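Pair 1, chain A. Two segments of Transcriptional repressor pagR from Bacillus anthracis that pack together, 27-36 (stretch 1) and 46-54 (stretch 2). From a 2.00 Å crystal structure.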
# COMPACT_ATOMS: atom_id res chain seq x y z
N PRO A 27 9.87 4.48 -0.43
CA PRO A 27 10.54 4.61 0.87
C PRO A 27 10.45 5.98 1.53
O PRO A 27 10.04 6.10 2.69
CB PRO A 27 11.98 4.22 0.54
CG PRO A 27 11.80 3.19 -0.51
CD PRO A 27 10.74 3.80 -1.40
N MSE A 28 10.83 7.02 0.81
CA MSE A 28 10.80 8.37 1.37
C MSE A 28 9.38 8.87 1.60
O MSE A 28 9.15 9.70 2.49
CB MSE A 28 11.59 9.32 0.48
CG MSE A 28 13.10 9.08 0.52
SE MSE A 28 13.83 9.12 2.34
CE MSE A 28 13.91 7.21 2.67
N ARG A 29 8.43 8.38 0.82
CA ARG A 29 7.05 8.78 1.03
C ARG A 29 6.53 8.13 2.30
O ARG A 29 5.78 8.74 3.06
CB ARG A 29 6.17 8.39 -0.17
CG ARG A 29 6.53 9.17 -1.42
CD ARG A 29 5.56 8.89 -2.54
NE ARG A 29 6.02 9.49 -3.79
CZ ARG A 29 5.36 9.40 -4.94
NH1 ARG A 29 4.21 8.73 -4.99
NH2 ARG A 29 5.86 9.95 -6.03
N LEU A 30 6.94 6.89 2.56
CA LEU A 30 6.51 6.25 3.79
C LEU A 30 7.13 6.99 4.97
O LEU A 30 6.51 7.13 6.02
CB LEU A 30 6.90 4.76 3.80
CG LEU A 30 6.10 3.89 2.82
CD1 LEU A 30 6.63 2.46 2.81
CD2 LEU A 30 4.62 3.91 3.22
N LYS A 31 8.36 7.47 4.80
CA LYS A 31 9.03 8.23 5.85
C LYS A 31 8.25 9.49 6.16
O LYS A 31 8.04 9.84 7.31
CB LYS A 31 10.44 8.64 5.43
CG LYS A 31 11.51 7.59 5.60
CD LYS A 31 12.85 8.25 5.93
CE LYS A 31 12.75 9.04 7.24
NZ LYS A 31 14.06 9.60 7.68
N ILE A 32 7.84 10.19 5.10
CA ILE A 32 7.07 11.42 5.26
C ILE A 32 5.78 11.14 6.04
O ILE A 32 5.46 11.85 6.99
CB ILE A 32 6.74 12.05 3.89
CG1 ILE A 32 8.04 12.54 3.23
CG2 ILE A 32 5.73 13.18 4.04
CD1 ILE A 32 7.86 13.09 1.81
N VAL A 33 5.05 10.11 5.63
CA VAL A 33 3.81 9.78 6.33
C VAL A 33 4.06 9.44 7.79
O VAL A 33 3.32 9.87 8.68
CB VAL A 33 3.08 8.60 5.65
CG1 VAL A 33 1.84 8.23 6.45
CG2 VAL A 33 2.70 8.98 4.23
N ASN A 34 5.10 8.65 8.05
CA ASN A 34 5.44 8.28 9.43
C ASN A 34 5.71 9.55 10.26
O ASN A 34 5.24 9.68 11.39
CB ASN A 34 6.67 7.38 9.46
CG ASN A 34 6.92 6.78 10.83
OD1 ASN A 34 8.01 6.88 11.39
ND2 ASN A 34 5.89 6.14 11.37
N GLU A 35 6.47 10.48 9.69
CA GLU A 35 6.80 11.72 10.39
C GLU A 35 5.55 12.55 10.70
O GLU A 35 5.44 13.12 11.79
CB GLU A 35 7.78 12.55 9.56
CG GLU A 35 9.18 11.98 9.47
CD GLU A 35 9.84 11.79 10.82
OE1 GLU A 35 9.64 12.64 11.72
OE2 GLU A 35 10.57 10.80 10.99
N LEU A 36 4.63 12.63 9.75
CA LEU A 36 3.40 13.38 9.96
C LEU A 36 2.54 12.68 11.01
O LEU A 36 1.78 13.32 11.73
CB LEU A 36 2.63 13.52 8.65
CG LEU A 36 3.25 14.54 7.70
CD1 LEU A 36 2.57 14.49 6.33
CD2 LEU A 36 3.13 15.93 8.32
N GLN A 46 10.44 21.78 7.56
CA GLN A 46 10.58 20.81 8.63
C GLN A 46 10.78 19.41 8.04
O GLN A 46 11.52 18.60 8.59
CB GLN A 46 9.34 20.81 9.52
CG GLN A 46 9.17 22.06 10.37
CD GLN A 46 7.84 22.10 11.08
OE1 GLN A 46 6.79 22.14 10.44
NE2 GLN A 46 7.87 22.07 12.41
N ILE A 47 10.11 19.15 6.93
CA ILE A 47 10.20 17.85 6.27
C ILE A 47 11.57 17.69 5.61
O ILE A 47 12.20 16.64 5.71
CB ILE A 47 9.09 17.70 5.20
CG1 ILE A 47 7.73 17.63 5.89
CG2 ILE A 47 9.34 16.45 4.36
CD1 ILE A 47 6.53 17.64 4.94
N ILE A 48 12.02 18.73 4.92
CA ILE A 48 13.33 18.70 4.27
C ILE A 48 14.42 18.45 5.30
O ILE A 48 15.34 17.66 5.07
CB ILE A 48 13.61 20.02 3.53
CG1 ILE A 48 12.70 20.12 2.30
CG2 ILE A 48 15.09 20.11 3.14
CD1 ILE A 48 12.73 21.47 1.62
N GLN A 49 14.32 19.11 6.45
CA GLN A 49 15.32 18.96 7.50
C GLN A 49 15.26 17.60 8.20
O GLN A 49 16.27 17.10 8.69
CB GLN A 49 15.20 20.10 8.52
CG GLN A 49 15.28 21.49 7.89
CD GLN A 49 15.50 22.60 8.90
OE1 GLN A 49 14.82 22.69 9.91
NE2 GLN A 49 16.47 23.47 8.61
N ILE A 50 14.07 17.00 8.26
CA ILE A 50 13.92 15.69 8.90
C ILE A 50 14.44 14.59 7.99
O ILE A 50 15.14 13.68 8.43
CB ILE A 50 12.44 15.39 9.24
CG1 ILE A 50 11.99 16.25 10.42
CG2 ILE A 50 12.28 13.91 9.58
CD1 ILE A 50 10.55 16.01 10.83
N LEU A 51 14.09 14.67 6.71
CA LEU A 51 14.50 13.67 5.73
C LEU A 51 15.91 13.86 5.17
O LEU A 51 16.51 12.92 4.66
CB LEU A 51 13.50 13.63 4.57
CG LEU A 51 12.24 12.79 4.78
CD1 LEU A 51 11.60 13.09 6.13
CD2 LEU A 51 11.27 13.07 3.65
N LYS A 52 16.45 15.07 5.28
CA LYS A 52 17.79 15.36 4.79
C LYS A 52 17.85 15.12 3.28
O LYS A 52 18.80 14.53 2.77
CB LYS A 52 18.82 14.46 5.49
CG LYS A 52 18.82 14.54 7.01
CD LYS A 52 19.09 15.95 7.50
CE LYS A 52 19.32 15.98 9.01
NZ LYS A 52 18.18 15.41 9.78
N LEU A 53 16.83 15.58 2.57
CA LEU A 53 16.77 15.41 1.12
C LEU A 53 16.62 16.75 0.44
O LEU A 53 16.19 17.73 1.05
CB LEU A 53 15.59 14.51 0.75
CG LEU A 53 15.67 13.04 1.17
CD1 LEU A 53 14.30 12.40 1.00
CD2 LEU A 53 16.72 12.31 0.34
N PRO A 54 16.99 16.83 -0.85
CA PRO A 54 16.87 18.09 -1.60
C PRO A 54 15.43 18.60 -1.55
O PRO A 54 14.49 17.80 -1.46
CB PRO A 54 17.29 17.68 -3.01
CG PRO A 54 18.28 16.58 -2.77
CD PRO A 54 17.61 15.78 -1.68

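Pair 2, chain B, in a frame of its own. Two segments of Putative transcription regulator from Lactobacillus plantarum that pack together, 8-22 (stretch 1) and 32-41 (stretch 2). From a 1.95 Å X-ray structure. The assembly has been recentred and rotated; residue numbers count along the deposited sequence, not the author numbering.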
# COMPACT_ATOMS: atom_id res chain seq x y z
N LYS B 8 3.18 -9.53 -3.45
CA LYS B 8 3.94 -8.29 -3.22
C LYS B 8 5.42 -8.61 -2.84
O LYS B 8 6.30 -7.73 -2.96
CB LYS B 8 3.26 -7.43 -2.17
CG LYS B 8 2.02 -6.71 -2.69
CD LYS B 8 1.70 -5.46 -1.83
CE LYS B 8 1.04 -5.84 -0.48
N LEU B 9 5.67 -9.88 -2.46
CA LEU B 9 7.03 -10.45 -2.32
C LEU B 9 7.86 -10.35 -3.63
O LEU B 9 9.11 -10.39 -3.62
CB LEU B 9 6.94 -11.90 -1.86
CG LEU B 9 8.20 -12.65 -1.43
CD1 LEU B 9 9.06 -11.91 -0.34
CD2 LEU B 9 7.75 -14.00 -0.93
N ASP B 10 7.16 -10.15 -4.75
CA ASP B 10 7.80 -10.15 -6.05
C ASP B 10 8.82 -9.03 -6.19
O ASP B 10 9.79 -9.21 -6.89
CB ASP B 10 6.78 -10.03 -7.18
CG ASP B 10 6.00 -11.34 -7.41
OD1 ASP B 10 6.40 -12.38 -6.86
OD2 ASP B 10 5.00 -11.34 -8.15
N PHE B 11 8.53 -7.84 -5.64
CA PHE B 11 9.47 -6.74 -5.72
C PHE B 11 10.82 -7.14 -5.09
O PHE B 11 11.90 -6.99 -5.71
CB PHE B 11 8.92 -5.48 -5.06
CG PHE B 11 9.90 -4.29 -5.08
CD1 PHE B 11 10.21 -3.66 -6.28
CD2 PHE B 11 10.44 -3.78 -3.93
CE1 PHE B 11 11.09 -2.60 -6.32
CE2 PHE B 11 11.28 -2.69 -3.96
CZ PHE B 11 11.61 -2.10 -5.16
N SER B 12 10.77 -7.65 -3.86
CA SER B 12 12.00 -8.12 -3.19
C SER B 12 12.70 -9.24 -3.94
O SER B 12 13.91 -9.26 -4.03
CB SER B 12 11.68 -8.57 -1.76
OG SER B 12 12.85 -9.00 -1.05
N VAL B 13 11.94 -10.18 -4.50
CA VAL B 13 12.52 -11.24 -5.32
C VAL B 13 13.32 -10.64 -6.47
O VAL B 13 14.43 -11.08 -6.73
CB VAL B 13 11.47 -12.22 -5.84
CG1 VAL B 13 12.10 -13.22 -6.86
CG2 VAL B 13 10.85 -12.95 -4.66
N ALA B 14 12.77 -9.61 -7.13
CA ALA B 14 13.46 -8.94 -8.23
C ALA B 14 14.69 -8.16 -7.77
O ALA B 14 15.73 -8.31 -8.34
CB ALA B 14 12.55 -8.07 -9.00
N VAL B 15 14.54 -7.35 -6.73
CA VAL B 15 15.65 -6.65 -6.16
C VAL B 15 16.78 -7.58 -5.76
O VAL B 15 17.93 -7.38 -6.16
CB VAL B 15 15.21 -5.79 -4.94
CG1 VAL B 15 16.39 -5.22 -4.24
CG2 VAL B 15 14.23 -4.64 -5.36
N HIS B 16 16.44 -8.58 -4.97
CA HIS B 16 17.42 -9.54 -4.47
C HIS B 16 18.11 -10.30 -5.65
O HIS B 16 19.35 -10.48 -5.66
CB HIS B 16 16.73 -10.48 -3.49
CG HIS B 16 17.66 -11.25 -2.62
ND1 HIS B 16 17.31 -11.68 -1.36
CD2 HIS B 16 18.94 -11.67 -2.83
CE1 HIS B 16 18.34 -12.33 -0.83
NE2 HIS B 16 19.34 -12.33 -1.70
N SER B 17 17.33 -10.69 -6.66
CA SER B 17 17.89 -11.41 -7.80
C SER B 17 18.85 -10.53 -8.62
O SER B 17 19.96 -10.98 -8.98
CB SER B 17 16.76 -11.97 -8.69
OG SER B 17 16.01 -12.97 -8.00
N ILE B 18 18.44 -9.30 -8.90
CA ILE B 18 19.34 -8.34 -9.56
C ILE B 18 20.63 -8.13 -8.77
O ILE B 18 21.72 -8.11 -9.34
CB ILE B 18 18.65 -7.00 -9.87
CG1 ILE B 18 17.47 -7.25 -10.83
CG2 ILE B 18 19.68 -6.02 -10.49
CD1 ILE B 18 16.45 -6.10 -10.93
N LEU B 19 20.53 -7.95 -7.46
CA LEU B 19 21.73 -7.77 -6.66
C LEU B 19 22.63 -9.02 -6.71
O LEU B 19 23.85 -8.92 -6.81
CB LEU B 19 21.40 -7.40 -5.22
CG LEU B 19 20.75 -6.04 -4.99
CD1 LEU B 19 20.11 -6.07 -3.62
CD2 LEU B 19 21.73 -4.93 -5.14
N TYR B 20 22.03 -10.19 -6.69
CA TYR B 20 22.79 -11.43 -6.72
C TYR B 20 23.53 -11.55 -8.05
O TYR B 20 24.75 -11.83 -8.07
CB TYR B 20 21.90 -12.64 -6.49
CG TYR B 20 22.69 -13.92 -6.35
CD1 TYR B 20 23.14 -14.33 -5.08
CD2 TYR B 20 23.02 -14.70 -7.46
CE1 TYR B 20 23.89 -15.50 -4.92
CE2 TYR B 20 23.79 -15.90 -7.30
CZ TYR B 20 24.19 -16.29 -6.02
OH TYR B 20 24.95 -17.44 -5.83
N LEU B 21 22.80 -11.31 -9.14
CA LEU B 21 23.40 -11.36 -10.47
C LEU B 21 24.52 -10.29 -10.67
O LEU B 21 25.51 -10.56 -11.34
CB LEU B 21 22.32 -11.28 -11.55
CG LEU B 21 21.35 -12.49 -11.57
CD1 LEU B 21 20.18 -12.27 -12.48
CD2 LEU B 21 22.04 -13.83 -11.86
N ASP B 22 24.36 -9.12 -10.07
CA ASP B 22 25.38 -8.07 -10.09
C ASP B 22 26.66 -8.56 -9.41
O ASP B 22 27.72 -8.10 -9.76
CB ASP B 22 24.85 -6.81 -9.37
CG ASP B 22 25.87 -5.69 -9.28
OD1 ASP B 22 26.14 -5.06 -10.33
OD2 ASP B 22 26.39 -5.44 -8.17
N ARG B 32 17.86 -22.40 -9.60
CA ARG B 32 18.13 -23.13 -8.37
C ARG B 32 19.13 -22.41 -7.49
O ARG B 32 18.93 -22.37 -6.28
CB ARG B 32 18.58 -24.57 -8.69
CG ARG B 32 17.35 -25.45 -8.80
CD ARG B 32 17.60 -26.85 -9.31
NE ARG B 32 16.32 -27.52 -9.56
N GLU B 33 20.14 -21.81 -8.09
CA GLU B 33 21.14 -21.05 -7.36
C GLU B 33 20.57 -19.76 -6.78
O GLU B 33 20.82 -19.42 -5.62
CB GLU B 33 22.34 -20.75 -8.28
CG GLU B 33 23.43 -19.98 -7.57
CD GLU B 33 24.69 -19.74 -8.40
OE1 GLU B 33 24.95 -20.50 -9.35
OE2 GLU B 33 25.40 -18.76 -8.08
N LEU B 34 19.82 -19.03 -7.58
CA LEU B 34 19.12 -17.84 -7.11
C LEU B 34 18.14 -18.19 -5.98
O LEU B 34 18.08 -17.47 -4.95
CB LEU B 34 18.39 -17.12 -8.24
CG LEU B 34 19.21 -16.29 -9.22
CD1 LEU B 34 18.45 -16.05 -10.53
CD2 LEU B 34 19.63 -14.93 -8.61
N ALA B 35 17.38 -19.27 -6.14
CA ALA B 35 16.43 -19.66 -5.10
C ALA B 35 17.13 -19.97 -3.77
O ALA B 35 16.70 -19.49 -2.71
CB ALA B 35 15.57 -20.79 -5.55
N GLN B 36 18.23 -20.72 -3.80
CA GLN B 36 19.08 -20.87 -2.59
C GLN B 36 19.33 -19.52 -1.89
O GLN B 36 19.08 -19.39 -0.69
CB GLN B 36 20.42 -21.51 -2.93
CG GLN B 36 20.39 -22.98 -3.33
CD GLN B 36 21.75 -23.50 -3.85
OE1 GLN B 36 22.49 -22.80 -4.58
NE2 GLN B 36 22.09 -24.72 -3.46
N SER B 37 19.82 -18.51 -2.62
CA SER B 37 20.08 -17.18 -2.04
C SER B 37 18.81 -16.46 -1.53
O SER B 37 18.83 -15.84 -0.48
CB SER B 37 20.83 -16.28 -3.05
OG SER B 37 20.92 -14.92 -2.62
N LEU B 38 17.71 -16.56 -2.26
CA LEU B 38 16.49 -15.87 -1.86
C LEU B 38 15.73 -16.59 -0.74
O LEU B 38 14.78 -16.03 -0.18
CB LEU B 38 15.59 -15.61 -3.07
CG LEU B 38 15.96 -14.32 -3.81
CD1 LEU B 38 17.44 -14.30 -4.27
CD2 LEU B 38 15.02 -14.18 -4.98
N HIS B 39 16.16 -17.81 -0.43
CA HIS B 39 15.46 -18.71 0.49
C HIS B 39 14.03 -18.97 0.09
O HIS B 39 13.11 -18.81 0.88
CB HIS B 39 15.60 -18.23 1.94
CG HIS B 39 16.93 -18.55 2.53
ND1 HIS B 39 17.78 -17.59 3.03
CD2 HIS B 39 17.58 -19.73 2.66
CE1 HIS B 39 18.89 -18.16 3.46
NE2 HIS B 39 18.80 -19.46 3.25
N LEU B 40 13.87 -19.37 -1.18
CA LEU B 40 12.60 -19.69 -1.79
C LEU B 40 12.75 -20.94 -2.66
O LEU B 40 13.85 -21.32 -3.07
CB LEU B 40 12.10 -18.52 -2.63
CG LEU B 40 11.62 -17.27 -1.87
CD1 LEU B 40 11.25 -16.12 -2.78
CD2 LEU B 40 10.41 -17.59 -0.97
N ASN B 41 11.62 -21.60 -2.88
CA ASN B 41 11.45 -22.64 -3.88
C ASN B 41 11.65 -21.97 -5.22
O ASN B 41 11.14 -20.85 -5.41
CB ASN B 41 10.01 -23.16 -3.79
CG ASN B 41 9.83 -24.53 -4.41
OD1 ASN B 41 10.17 -24.77 -5.58
ND2 ASN B 41 9.24 -25.44 -3.63
O HOH W 1 22.99 -19.39 -3.88

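Pair 1 and pair 2 share one backbone arrangement. In each, a first helix packs against a second helix that ends in a turn. The N-to-C directions differ by 117° in pair 1 and 114° in pair 2. The axes approach to 10.9 Å in pair 1 and 10.1 Å in pair 2. Fourteen central residues superpose with an RMSD of 0.6 Å.

The turns after the second helices also match. Lys52(A) and His39(B) fall together, and both have positive phi. In pair 2 this turn is a Schellman motif. The residue that follows, Leu53(A) or Leu40(B), directs its CA-to-CB bond toward the first helix.

A closely matched inward position is Leu51(A), which falls on Leu38(B). Both side chains have chi1 m and chi2 p, and their centres lie 0.5 Å apart. Leu51(A) is the residue most covered by the opposite stretch in pair 1; in pair 2 Leu38(B) comes second, after Tyr20(B), and the surroundings differ. Leu51(A) sits as a knob among Met28(A), Lys31(A), Ile32(A) and Glu35(A). Its CD2 lies 3.3 Å from CG1 of Ile32(A). Leu38(B) places CD1 over one face of the His16(B) ring, 3.5 Å from the ring centroid, a CH-pi contact. Its CD2 is 3.6 Å from CG1 of Val13(B).

Ile32(A) matches Ser17(B). The isoleucine fills space with carbon and also reaches Ile47(A), CG1 to CG2 at 4.3 Å. The smaller serine brings OG to 3.4 Å from CD2 of Leu38(B). That OG also donates to O of Val13(B) at 2.8 Å, so its polar group is satisfied within its own helix.

Lys31(A) matches His16(B). The lysine makes only loose contacts: its CE is 4.4 Å from CD1 of Leu51(A). The histidine offers a flat ring to the leucine, and its NE2 gives a weak hydrogen bond to OG of Ser37(B) at 3.2 Å.

Ser37(B) corresponds to Ile50(A), which packs its CG2 3.5 Å from CD of Glu35(A). Glu35(A) matches Tyr20(B), though the side-chain centres are 3.7 Å apart. The tyrosine is larger and reaches further along the second helix. Its OH donates to OE2 of Glu33(B) at 2.6 Å, and its CD2 lies 3.6 Å from CD2 of Leu34(B). A water donates to O of Glu33(B) at 2.8 Å and, weakly, to OH of Tyr20(B) at 3.4 Å. Gln46(A), the match of Glu33(B), makes no contact with the first helix.

Ile47(A) matches Leu34(B). Leu34(B) is the more covered of the two; its CD2 meets Tyr20(B), Ser17(B) and Leu21(B).

Near the turn, the selenomethionine Met28(A) matches Val13(B). CG of Met28(A) is 3.6 Å from CD1 of Leu53(A). CG2 of Val13(B) is 3.7 Å from CD1 of Leu40(B), so the shorter side chain meets the same leucine position.

Pair 1 has no hydrogen bond between its stretches and buries 394 Å². Pair 2 has two, one of them weak, and buries 541 Å².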